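PDB 5DW8: inositol monophosphatase from Staphylococcus aureus, which probably hydrolyses inositol monophosphates to inositol and phosphate in a metal-dependent reaction, and here holds adenosine-2'-monophosphate and calcium ions. Local coordinates for residues V89-D94 and Q213-A218; G121-V126 and A192-V197; Y207-L212 and N245-G250. All coordinates share one frame; numbering follows the deposited sequence.

Contact 1: V89-D94 and Q213-A218; sequences VVDPID and QPWDFA. With CA (calcium ion), chain E; CA (calcium ion), chain C; 2AM (adenosine-2'-monophosphate), chain D.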
loop_
_atom_site.group_PDB
_atom_site.type_symbol
_atom_site.label_atom_id
_atom_site.label_comp_id
_atom_site.label_asym_id
_atom_site.label_seq_id
_atom_site.Cartn_x
_atom_site.Cartn_y
_atom_site.Cartn_z
ATOM N N VAL A 89 -25.106 -7.158 -2.492
ATOM C CA VAL A 89 -24.570 -5.857 -2.103
ATOM C C VAL A 89 -23.233 -5.665 -2.762
ATOM O O VAL A 89 -22.264 -6.412 -2.527
ATOM C CB VAL A 89 -24.622 -5.540 -0.568
ATOM C CG1 VAL A 89 -24.783 -6.774 0.294
ATOM C CG2 VAL A 89 -23.485 -4.642 -0.105
ATOM N N VAL A 90 -23.206 -4.674 -3.645
ATOM C CA VAL A 90 -22.113 -4.540 -4.564
ATOM C C VAL A 90 -21.539 -3.150 -4.559
ATOM O O VAL A 90 -22.267 -2.163 -4.406
ATOM C CB VAL A 90 -22.510 -5.006 -5.996
ATOM C CG1 VAL A 90 -24.014 -5.079 -6.155
ATOM C CG2 VAL A 90 -21.885 -4.147 -7.102
ATOM N N ASP A 91 -20.229 -3.085 -4.714
ATOM C CA ASP A 91 -19.539 -1.809 -4.940
ATOM C C ASP A 91 -18.758 -1.982 -6.213
ATOM O O ASP A 91 -17.874 -2.817 -6.259
ATOM C CB ASP A 91 -18.579 -1.498 -3.803
ATOM C CG ASP A 91 -17.869 -0.170 -3.995
ATOM O OD1 ASP A 91 -18.120 0.501 -5.031
ATOM O OD2 ASP A 91 -17.047 0.200 -3.099
ATOM N N PRO A 92 -19.089 -1.226 -7.266
ATOM C CA PRO A 92 -18.482 -1.694 -8.483
ATOM C C PRO A 92 -17.036 -1.308 -8.489
ATOM O O PRO A 92 -16.256 -2.063 -9.017
ATOM C CB PRO A 92 -19.290 -1.011 -9.593
ATOM C CG PRO A 92 -20.390 -0.297 -8.932
ATOM C CD PRO A 92 -19.943 -0.058 -7.515
ATOM N N ILE A 93 -16.678 -0.156 -7.909
ATOM C CA ILE A 93 -15.269 0.194 -7.697
ATOM C C ILE A 93 -14.940 0.649 -6.255
ATOM O O ILE A 93 -15.191 1.797 -5.867
ATOM C CB ILE A 93 -14.772 1.257 -8.702
ATOM C CG1 ILE A 93 -14.813 0.706 -10.131
ATOM C CG2 ILE A 93 -13.330 1.674 -8.402
ATOM C CD1 ILE A 93 -16.011 1.146 -10.926
ATOM N N ASP A 94 -14.371 -0.264 -5.471
ATOM C CA ASP A 94 -13.753 0.108 -4.227
ATOM C C ASP A 94 -12.330 0.551 -4.498
ATOM O O ASP A 94 -11.527 -0.233 -5.005
ATOM C CB ASP A 94 -13.760 -1.054 -3.245
ATOM C CG ASP A 94 -13.543 -0.595 -1.826
ATOM O OD1 ASP A 94 -14.045 0.470 -1.469
ATOM O OD2 ASP A 94 -12.840 -1.280 -1.084
ATOM N N GLN A 213 -19.432 1.643 4.239
ATOM C CA GLN A 213 -20.799 1.357 3.883
ATOM C C GLN A 213 -20.891 -0.098 3.576
ATOM O O GLN A 213 -19.901 -0.718 3.206
ATOM C CB GLN A 213 -21.214 2.222 2.677
ATOM C CG GLN A 213 -21.393 3.714 3.035
ATOM C CD GLN A 213 -22.834 4.054 3.391
ATOM O OE1 GLN A 213 -23.564 3.233 3.940
ATOM N NE2 GLN A 213 -23.257 5.261 3.047
ATOM N N PRO A 214 -22.079 -0.662 3.726
ATOM C CA PRO A 214 -22.349 -2.086 3.520
ATOM C C PRO A 214 -21.617 -2.759 2.344
ATOM O O PRO A 214 -21.075 -3.847 2.517
ATOM C CB PRO A 214 -23.858 -2.111 3.282
ATOM C CG PRO A 214 -24.360 -0.955 4.064
ATOM C CD PRO A 214 -23.311 0.100 3.997
ATOM N N TRP A 215 -21.651 -2.154 1.164
ATOM C CA TRP A 215 -20.981 -2.693 -0.035
ATOM C C TRP A 215 -19.461 -2.779 0.078
ATOM O O TRP A 215 -18.836 -3.615 -0.584
ATOM C CB TRP A 215 -21.355 -1.882 -1.295
ATOM C CG TRP A 215 -21.302 -0.397 -1.098
ATOM C CD1 TRP A 215 -20.190 0.403 -1.132
ATOM C CD2 TRP A 215 -22.405 0.472 -0.825
ATOM N NE1 TRP A 215 -20.528 1.699 -0.887
ATOM C CE2 TRP A 215 -21.887 1.774 -0.700
ATOM C CE3 TRP A 215 -23.780 0.276 -0.686
ATOM C CZ2 TRP A 215 -22.701 2.883 -0.428
ATOM C CZ3 TRP A 215 -24.602 1.392 -0.433
ATOM C CH2 TRP A 215 -24.052 2.674 -0.302
ATOM N N ASP A 216 -18.860 -1.912 0.888
ATOM C CA ASP A 216 -17.410 -1.960 1.098
ATOM C C ASP A 216 -16.914 -3.166 1.912
ATOM O O ASP A 216 -15.756 -3.558 1.755
ATOM C CB ASP A 216 -16.931 -0.711 1.831
ATOM C CG ASP A 216 -16.973 0.538 0.969
ATOM O OD1 ASP A 216 -17.395 1.612 1.525
ATOM O OD2 ASP A 216 -16.599 0.439 -0.234
ATOM N N PHE A 217 -17.757 -3.732 2.789
ATOM C CA PHE A 217 -17.348 -4.900 3.583
ATOM C C PHE A 217 -18.150 -6.180 3.318
ATOM O O PHE A 217 -17.856 -7.220 3.853
ATOM C CB PHE A 217 -17.363 -4.569 5.073
ATOM C CG PHE A 217 -18.680 -4.061 5.596
ATOM C CD1 PHE A 217 -19.748 -4.920 5.803
ATOM C CD2 PHE A 217 -18.839 -2.722 5.912
ATOM C CE1 PHE A 217 -20.951 -4.463 6.305
ATOM C CE2 PHE A 217 -20.030 -2.247 6.418
ATOM C CZ PHE A 217 -21.093 -3.120 6.623
ATOM N N ALA A 218 -19.173 -6.086 2.496
ATOM C CA ALA A 218 -20.088 -7.186 2.301
ATOM C C ALA A 218 -19.359 -8.387 1.763
ATOM O O ALA A 218 -19.344 -9.427 2.426
ATOM C CB ALA A 218 -21.215 -6.780 1.368
HETATM CA CA CA E . -16.587 2.016 -1.854
HETATM CA CA CA C . -17.244 2.593 -5.077
HETATM P P 2AM D . -14.704 4.097 -2.504
HETATM O O1P 2AM D . -13.207 3.963 -3.076
HETATM O O2P 2AM D . -14.942 5.694 -2.297
HETATM O O3P 2AM D . -15.639 3.444 -3.462
HETATM C "C5'" 2AM D . -10.954 4.820 0.950
HETATM O "O5'" 2AM D . -9.575 4.505 1.208
HETATM C "C4'" 2AM D . -11.734 3.559 1.296
HETATM O "O4'" 2AM D . -12.853 3.870 2.197
HETATM C "C3'" 2AM D . -12.393 2.975 0.068
HETATM O "O3'" 2AM D . -12.663 1.610 0.351
HETATM C "C2'" 2AM D . -13.649 3.875 0.001
HETATM O "O2'" 2AM D . -14.666 3.449 -0.963
HETATM C "C1'" 2AM D . -14.111 3.764 1.438
HETATM N N9 2AM D . -15.083 4.835 1.864
HETATM C C8 2AM D . -16.261 4.615 2.461
HETATM N N7 2AM D . -16.840 5.790 2.716
HETATM C C5 2AM D . -16.019 6.746 2.274
HETATM C C6 2AM D . -16.133 8.084 2.286
HETATM N N6 2AM D . -17.249 8.572 2.824
HETATM N N1 2AM D . -15.169 8.895 1.791
HETATM C C2 2AM D . -14.019 8.307 1.241
HETATM N N3 2AM D . -13.926 6.899 1.239
HETATM C C4 2AM D . -14.929 6.156 1.749
HETATM O O HOH W 1 -19.689 -6.033 -1.229
#

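Contact 2: G121-V126 and A192-V197; sequences GFVYDV and AALEIV. With 2AM (adenosine-2'-monophosphate), chain D.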
loop_
_atom_site.group_PDB
_atom_site.type_symbol
_atom_site.label_atom_id
_atom_site.label_comp_id
_atom_site.label_asym_id
_atom_site.label_seq_id
_atom_site.Cartn_x
_atom_site.Cartn_y
_atom_site.Cartn_z
ATOM N N GLY A 121 -19.207 -14.384 -0.846
ATOM C CA GLY A 121 -18.471 -13.111 -0.959
ATOM C C GLY A 121 -17.490 -13.206 -2.122
ATOM O O GLY A 121 -17.006 -14.295 -2.456
ATOM N N PHE A 122 -17.249 -12.077 -2.787
ATOM C CA PHE A 122 -16.261 -11.996 -3.867
ATOM C C PHE A 122 -15.665 -10.614 -3.835
ATOM O O PHE A 122 -16.389 -9.619 -3.751
ATOM C CB PHE A 122 -16.869 -12.190 -5.273
ATOM C CG PHE A 122 -17.742 -13.406 -5.415
ATOM C CD1 PHE A 122 -17.215 -14.605 -5.914
ATOM C CD2 PHE A 122 -19.090 -13.357 -5.047
ATOM C CE1 PHE A 122 -18.023 -15.725 -6.059
ATOM C CE2 PHE A 122 -19.908 -14.486 -5.173
ATOM C CZ PHE A 122 -19.378 -15.668 -5.681
ATOM N N VAL A 123 -14.345 -10.554 -3.896
ATOM C CA VAL A 123 -13.673 -9.301 -4.171
ATOM C C VAL A 123 -12.581 -9.541 -5.219
ATOM O O VAL A 123 -11.686 -10.386 -5.067
ATOM C CB VAL A 123 -13.312 -8.476 -2.877
ATOM C CG1 VAL A 123 -13.432 -9.283 -1.621
ATOM C CG2 VAL A 123 -11.977 -7.778 -2.961
ATOM N N TYR A 124 -12.710 -8.815 -6.323
ATOM C CA TYR A 124 -11.895 -9.037 -7.495
ATOM C C TYR A 124 -10.919 -7.897 -7.746
ATOM O O TYR A 124 -11.321 -6.818 -8.134
ATOM C CB TYR A 124 -12.830 -9.208 -8.699
ATOM C CG TYR A 124 -12.168 -9.549 -10.010
ATOM C CD1 TYR A 124 -11.167 -10.501 -10.089
ATOM C CD2 TYR A 124 -12.590 -8.959 -11.168
ATOM C CE1 TYR A 124 -10.585 -10.829 -11.298
ATOM C CE2 TYR A 124 -12.018 -9.266 -12.382
ATOM C CZ TYR A 124 -11.026 -10.192 -12.440
ATOM O OH TYR A 124 -10.488 -10.448 -13.640
ATOM N N ASP A 125 -9.631 -8.149 -7.561
ATOM C CA ASP A 125 -8.621 -7.157 -7.900
ATOM C C ASP A 125 -8.483 -7.111 -9.409
ATOM O O ASP A 125 -7.721 -7.868 -10.020
ATOM C CB ASP A 125 -7.274 -7.479 -7.232
ATOM C CG ASP A 125 -6.207 -6.463 -7.545
ATOM O OD1 ASP A 125 -6.316 -5.754 -8.543
ATOM O OD2 ASP A 125 -5.228 -6.361 -6.815
ATOM N N VAL A 126 -9.191 -6.177 -10.011
ATOM C CA VAL A 126 -9.311 -6.176 -11.470
ATOM C C VAL A 126 -7.927 -6.255 -12.102
ATOM O O VAL A 126 -7.617 -7.199 -12.815
ATOM C CB VAL A 126 -10.093 -4.942 -12.004
ATOM C CG1 VAL A 126 -10.171 -4.998 -13.519
ATOM C CG2 VAL A 126 -11.504 -4.875 -11.407
ATOM N N ALA A 192 -10.844 -0.642 1.066
ATOM C CA ALA A 192 -11.315 -1.405 2.250
ATOM C C ALA A 192 -11.564 -2.869 1.961
ATOM O O ALA A 192 -11.309 -3.715 2.816
ATOM C CB ALA A 192 -12.591 -0.797 2.837
ATOM N N ALA A 193 -12.113 -3.165 0.799
ATOM C CA ALA A 193 -12.381 -4.557 0.449
ATOM C C ALA A 193 -11.068 -5.349 0.297
ATOM O O ALA A 193 -10.909 -6.406 0.856
ATOM C CB ALA A 193 -13.190 -4.612 -0.830
ATOM N N LEU A 194 -10.117 -4.814 -0.440
ATOM C CA LEU A 194 -8.819 -5.476 -0.575
ATOM C C LEU A 194 -8.082 -5.567 0.763
ATOM O O LEU A 194 -7.411 -6.560 1.011
ATOM C CB LEU A 194 -7.938 -4.751 -1.608
ATOM C CG LEU A 194 -8.334 -4.909 -3.073
ATOM C CD1 LEU A 194 -7.383 -4.128 -3.951
ATOM C CD2 LEU A 194 -8.375 -6.391 -3.481
ATOM N N GLU A 195 -8.213 -4.552 1.626
ATOM C CA GLU A 195 -7.562 -4.573 2.938
ATOM C C GLU A 195 -8.183 -5.614 3.897
ATOM O O GLU A 195 -7.456 -6.292 4.627
ATOM C CB GLU A 195 -7.492 -3.149 3.540
ATOM C CG GLU A 195 -6.357 -2.311 2.956
ATOM C CD GLU A 195 -6.382 -0.827 3.341
ATOM O OE1 GLU A 195 -7.080 0.002 2.717
ATOM O OE2 GLU A 195 -5.655 -0.460 4.269
ATOM N N ILE A 196 -9.523 -5.731 3.912
ATOM C CA ILE A 196 -10.228 -6.880 4.553
ATOM C C ILE A 196 -9.690 -8.216 3.999
ATOM O O ILE A 196 -9.304 -9.125 4.736
ATOM C CB ILE A 196 -11.746 -6.779 4.324
ATOM C CG1 ILE A 196 -12.319 -5.677 5.189
ATOM C CG2 ILE A 196 -12.480 -8.071 4.664
ATOM C CD1 ILE A 196 -13.621 -5.118 4.654
ATOM N N VAL A 197 -9.639 -8.293 2.678
ATOM C CA VAL A 197 -9.012 -9.406 1.973
ATOM C C VAL A 197 -7.572 -9.587 2.484
ATOM O O VAL A 197 -7.217 -10.661 2.956
ATOM C CB VAL A 197 -9.097 -9.182 0.439
ATOM C CG1 VAL A 197 -7.851 -9.640 -0.282
ATOM C CG2 VAL A 197 -10.309 -9.886 -0.146
HETATM P P 2AM D . -14.704 4.097 -2.504
HETATM O O1P 2AM D . -13.207 3.963 -3.076
HETATM O O2P 2AM D . -14.942 5.694 -2.297
HETATM O O3P 2AM D . -15.639 3.444 -3.462
HETATM C "C5'" 2AM D . -10.954 4.820 0.950
HETATM O "O5'" 2AM D . -9.575 4.505 1.208
HETATM C "C4'" 2AM D . -11.734 3.559 1.296
HETATM O "O4'" 2AM D . -12.853 3.870 2.197
HETATM C "C3'" 2AM D . -12.393 2.975 0.068
HETATM O "O3'" 2AM D . -12.663 1.610 0.351
HETATM C "C2'" 2AM D . -13.649 3.875 0.001
HETATM O "O2'" 2AM D . -14.666 3.449 -0.963
HETATM C "C1'" 2AM D . -14.111 3.764 1.438
HETATM N N9 2AM D . -15.083 4.835 1.864
HETATM C C8 2AM D . -16.261 4.615 2.461
HETATM N N7 2AM D . -16.840 5.790 2.716
HETATM C C5 2AM D . -16.019 6.746 2.274
HETATM C C6 2AM D . -16.133 8.084 2.286
HETATM N N6 2AM D . -17.249 8.572 2.824
HETATM N N1 2AM D . -15.169 8.895 1.791
HETATM C C2 2AM D . -14.019 8.307 1.241
HETATM N N3 2AM D . -13.926 6.899 1.239
HETATM C C4 2AM D . -14.929 6.156 1.749
#

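Contact 3: Y207-L212 and N245-G250; sequences YMTPRL and NSILVG. With 2AM (adenosine-2'-monophosphate), chain D.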
loop_
_atom_site.group_PDB
_atom_site.type_symbol
_atom_site.label_atom_id
_atom_site.label_comp_id
_atom_site.label_asym_id
_atom_site.label_seq_id
_atom_site.Cartn_x
_atom_site.Cartn_y
_atom_site.Cartn_z
ATOM N N TYR A 207 -7.131 -4.375 10.240
ATOM C CA TYR A 207 -7.524 -3.190 9.461
ATOM C C TYR A 207 -8.644 -2.425 10.205
ATOM O O TYR A 207 -9.516 -3.025 10.865
ATOM C CB TYR A 207 -7.891 -3.551 8.010
ATOM C CG TYR A 207 -8.647 -2.482 7.256
ATOM C CD1 TYR A 207 -8.039 -1.289 6.889
ATOM C CD2 TYR A 207 -9.993 -2.668 6.909
ATOM C CE1 TYR A 207 -8.753 -0.305 6.200
ATOM C CE2 TYR A 207 -10.692 -1.716 6.212
ATOM C CZ TYR A 207 -10.088 -0.533 5.846
ATOM O OH TYR A 207 -10.833 0.428 5.156
ATOM N N MET A 208 -8.579 -1.108 10.171
ATOM C CA MET A 208 -9.574 -0.339 10.873
ATOM C C MET A 208 -9.845 0.969 10.174
ATOM O O MET A 208 -9.014 1.477 9.414
ATOM C CB MET A 208 -9.211 -0.177 12.360
ATOM C CG MET A 208 -8.153 0.859 12.728
ATOM S SD MET A 208 -6.978 0.289 14.012
ATOM C CE MET A 208 -6.180 -1.050 13.108
ATOM N N THR A 209 -11.077 1.436 10.367
ATOM C CA THR A 209 -11.556 2.695 9.842
ATOM C C THR A 209 -12.875 3.034 10.532
ATOM O O THR A 209 -13.640 2.146 10.874
ATOM C CB THR A 209 -11.791 2.669 8.335
ATOM O OG1 THR A 209 -12.328 3.932 7.923
ATOM C CG2 THR A 209 -12.774 1.603 7.957
ATOM N N PRO A 210 -13.128 4.328 10.747
ATOM C CA PRO A 210 -14.323 4.804 11.435
ATOM C C PRO A 210 -15.605 4.808 10.639
ATOM O O PRO A 210 -16.651 4.999 11.210
ATOM C CB PRO A 210 -13.983 6.258 11.765
ATOM C CG PRO A 210 -12.887 6.627 10.813
ATOM C CD PRO A 210 -12.102 5.373 10.639
ATOM N N ARG A 211 -15.532 4.643 9.327
ATOM C CA ARG A 211 -16.740 4.738 8.502
ATOM C C ARG A 211 -16.587 3.959 7.233
ATOM O O ARG A 211 -15.576 4.066 6.554
ATOM C CB ARG A 211 -17.109 6.195 8.175
ATOM C CG ARG A 211 -15.915 7.129 7.945
ATOM C CD ARG A 211 -15.645 7.484 6.473
ATOM N NE ARG A 211 -14.725 6.540 5.823
ATOM C CZ ARG A 211 -13.886 6.849 4.836
ATOM N NH1 ARG A 211 -13.792 8.096 4.369
ATOM N NH2 ARG A 211 -13.105 5.901 4.329
ATOM N N LEU A 212 -17.617 3.184 6.932
ATOM C CA LEU A 212 -17.650 2.316 5.760
ATOM C C LEU A 212 -19.124 1.946 5.478
ATOM O O LEU A 212 -19.971 1.927 6.377
ATOM C CB LEU A 212 -16.825 1.058 6.029
ATOM C CG LEU A 212 -15.899 0.587 4.920
ATOM C CD1 LEU A 212 -14.787 1.596 4.632
ATOM C CD2 LEU A 212 -15.324 -0.786 5.241
ATOM N N ASN A 245 -21.172 1.769 9.250
ATOM C CA ASN A 245 -20.559 1.556 10.554
ATOM C C ASN A 245 -19.069 1.809 10.541
ATOM O O ASN A 245 -18.482 2.044 9.486
ATOM C CB ASN A 245 -20.835 0.123 11.073
ATOM C CG ASN A 245 -21.219 0.094 12.554
ATOM O OD1 ASN A 245 -20.619 0.788 13.414
ATOM N ND2 ASN A 245 -22.210 -0.730 12.873
ATOM N N SER A 246 -18.482 1.768 11.734
ATOM C CA SER A 246 -17.056 1.766 11.922
ATOM C C SER A 246 -16.588 0.321 11.812
ATOM O O SER A 246 -17.404 -0.572 11.769
ATOM C CB SER A 246 -16.699 2.362 13.279
ATOM O OG SER A 246 -17.285 1.640 14.348
ATOM N N ILE A 247 -15.280 0.091 11.730
ATOM C CA ILE A 247 -14.774 -1.180 11.294
ATOM C C ILE A 247 -13.489 -1.469 12.041
ATOM O O ILE A 247 -12.618 -0.626 12.070
ATOM C CB ILE A 247 -14.458 -1.137 9.778
ATOM C CG1 ILE A 247 -15.702 -0.741 8.939
ATOM C CG2 ILE A 247 -13.770 -2.425 9.309
ATOM C CD1 ILE A 247 -16.893 -1.688 9.013
ATOM N N LEU A 248 -13.377 -2.662 12.626
ATOM C CA LEU A 248 -12.108 -3.208 13.136
ATOM C C LEU A 248 -12.066 -4.683 12.728
ATOM O O LEU A 248 -12.960 -5.453 13.092
ATOM C CB LEU A 248 -12.055 -3.073 14.651
ATOM C CG LEU A 248 -10.944 -3.788 15.393
ATOM C CD1 LEU A 248 -9.563 -3.239 15.023
ATOM C CD2 LEU A 248 -11.206 -3.685 16.883
ATOM N N VAL A 249 -11.074 -5.045 11.910
ATOM C CA VAL A 249 -10.904 -6.409 11.387
ATOM C C VAL A 249 -9.477 -6.883 11.722
ATOM O O VAL A 249 -8.525 -6.099 11.678
ATOM C CB VAL A 249 -11.228 -6.568 9.864
ATOM C CG1 VAL A 249 -12.696 -6.332 9.592
ATOM C CG2 VAL A 249 -10.426 -5.642 8.972
ATOM N N GLY A 250 -9.343 -8.145 12.120
ATOM C CA GLY A 250 -8.050 -8.683 12.484
ATOM C C GLY A 250 -8.194 -10.147 12.822
ATOM O O GLY A 250 -9.305 -10.648 12.886
HETATM P P 2AM D . -14.704 4.097 -2.504
HETATM O O1P 2AM D . -13.207 3.963 -3.076
HETATM O O2P 2AM D . -14.942 5.694 -2.297
HETATM O O3P 2AM D . -15.639 3.444 -3.462
HETATM C "C5'" 2AM D . -10.954 4.820 0.950
HETATM O "O5'" 2AM D . -9.575 4.505 1.208
HETATM C "C4'" 2AM D . -11.734 3.559 1.296
HETATM O "O4'" 2AM D . -12.853 3.870 2.197
HETATM C "C3'" 2AM D . -12.393 2.975 0.068
HETATM O "O3'" 2AM D . -12.663 1.610 0.351
HETATM C "C2'" 2AM D . -13.649 3.875 0.001
HETATM O "O2'" 2AM D . -14.666 3.449 -0.963
HETATM C "C1'" 2AM D . -14.111 3.764 1.438
HETATM N N9 2AM D . -15.083 4.835 1.864
HETATM C C8 2AM D . -16.261 4.615 2.461
HETATM N N7 2AM D . -16.840 5.790 2.716
HETATM C C5 2AM D . -16.019 6.746 2.274
HETATM C C6 2AM D . -16.133 8.084 2.286
HETATM N N6 2AM D . -17.249 8.572 2.824
HETATM N N1 2AM D . -15.169 8.895 1.791
HETATM C C2 2AM D . -14.019 8.307 1.241
HETATM N N3 2AM D . -13.926 6.899 1.239
HETATM C C4 2AM D . -14.929 6.156 1.749
#

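Contact 1: V89-D94 and Q213-A218
D91 and D216 meet over a calcium ion, and how two carboxylates can share a metal is written in their orientation. Their planes are turned 63° apart, and one oxygen of each faces the same cation: OD2 of D91 lies 2.2 Å from the calcium of chain E and OD2 of D216 2.3 Å. The two OD2 atoms lie 2.9 Å apart, a closeness their shared cation probably makes tolerable. D91 reaches into the site because its CG stands opposite the backbone N (chi1 -179°), and its other oxygen, OD1, binds the second calcium at 2.3 Å, spanning both ions. The carbonyl oxygen of I93 binds that second ion, also at 2.3 Å.

D94 comes across D216 at about a right angle, and its OD1 lies 2.8 Å from OD2 of D216. Both are acceptors, not hydrogen-bonded to each other: OD2 of D216 is on calcium, and OD1 of D94 takes a 2.6 Å hydrogen bond from O3' of the nucleotide. OD2 of D94 is held by the hydroxyl of S191. The nucleotide's O3P binds both calcium ions, and O2' the chain E ion.

Behind the metals, carbon mostly packs on carbon. A218 turns its CB to the methyls of V89, and the ring of W215 stands obliquely beside D91, CD1 3.7 Å from CB. One water donates to the carbonyl oxygens of both V89 and W215, tying strand to helix. D-P-I-D and W-D belong to the metal-site motifs of the inositol monophosphatase family, D91 and D216 being the side chains that bind calcium here.

Contact 2: G121-V126 and A192-V197
V123 and V197 supply the tightest apolar contact between strand 121-125 and helix 192-197, a pairing that illustrates how a single branched residue can seat a helix on a sheet. CG1 of V123 lies 3.5 Å from CG2 of V197, the two valines passing alongside one another, pointing opposite ways. The other methyl of V123, CG2, serves two more partners. It faces CB of A193 at 4.0 Å, where the small side chain lets the strand and helix backbones come near, and it meets CD2 of L194 at 3.9 Å. L194 starts off along the helix flank, but with CG anti to its carbonyl carbon (chi1 -72°) and an extended chi2 its end swings in to the strand. The same CD2 then touches CB of D125, 4.1 Å away.

Polar interactions run outward from the interface. OD1 of D125 accepts a hydrogen bond from the backbone N of A128, so its carboxylate is engaged just beyond the strand's end. At the first turn of the helix, N of A192 donates to O3' of the nucleotide in a 3.0 Å bond that is nearly straight, at 168°.

The helix crosses the strand steeply, at 108° between their directions. Strands 107-114 and 130-135 flank strand 117-125 in the sheet and widen the seat, A107 meeting L194 and Y132 meeting V197. F122 and Y124 point to the other face, against helix 11-32, while Y207 of strand 206-209 packs on E195.

Contact 3: Y207-L212 and N245-G250
The ring of Y207 has V249 at its edge: CG2 of the valine lies near the ring plane, 3.6 Å from CD2, and also presses on CB of Y207 at 3.4 Å. The two side chains lie abreast on the same face, as neighbours of an antiparallel hydrogen-bonded pair do. A second flat group, the guanidinium of R211, lays one face over the adenine, with CZ 3.3 Å from C4 of the nucleotide. Bends at chi2 (104°) and chi3 (-90°) turn the end of the arginine over the base, and NH2 also reaches 3.0 Å from the ribose O4'.

Beyond the flat groups, I247 shares the sheet face of Y207. Its CB lies beside CG2 of T209, and its CG1 meets CB of L212 at 3.6 Å, the isoleucine lying athwart the leucine. On the reverse face CB of M208 touches CD1 of L248.

Backbone bonds join Y207 to V249 and T209 to I247 in both directions. A beta bulge at the corner by P210 then shifts the register by one before L212 pairs with N245, where N of N245 donates to O of L212 at 3.1 Å and the return bond is weak.

These strands lie inside a mixed sheet, with strand 159-161 beyond 206-209 and strand 230-232 beyond 245-250. Helix 192-200 packs on the face of Y207, L212 and V249, whereas helices 172-182 and 252-263 meet M208 and L248 on the reverse.

The three contacts show how one ligand site can be assembled from separate parts of a fold. Contact 1 holds the calcium ions that bind the phosphate, contact 2 brings the start of helix 192-200 to the ribose, and contact 3 sets an arginine over the base. Contacts 1 and 2, with centres about 9 Å apart, are joined where OD2 of D94 lies 2.8 Å from N of A193. Contact 3 lies farther off, its centre about 14 Å from that of contact 1, yet strand 211-212 runs almost directly into helix 214-226, and F217 packs its CD2 3.8 Å from CD1 of I247. A192 links contacts 2 and 3, its CB packing on Y207 and lying 3.6 Å from CD2 of L212.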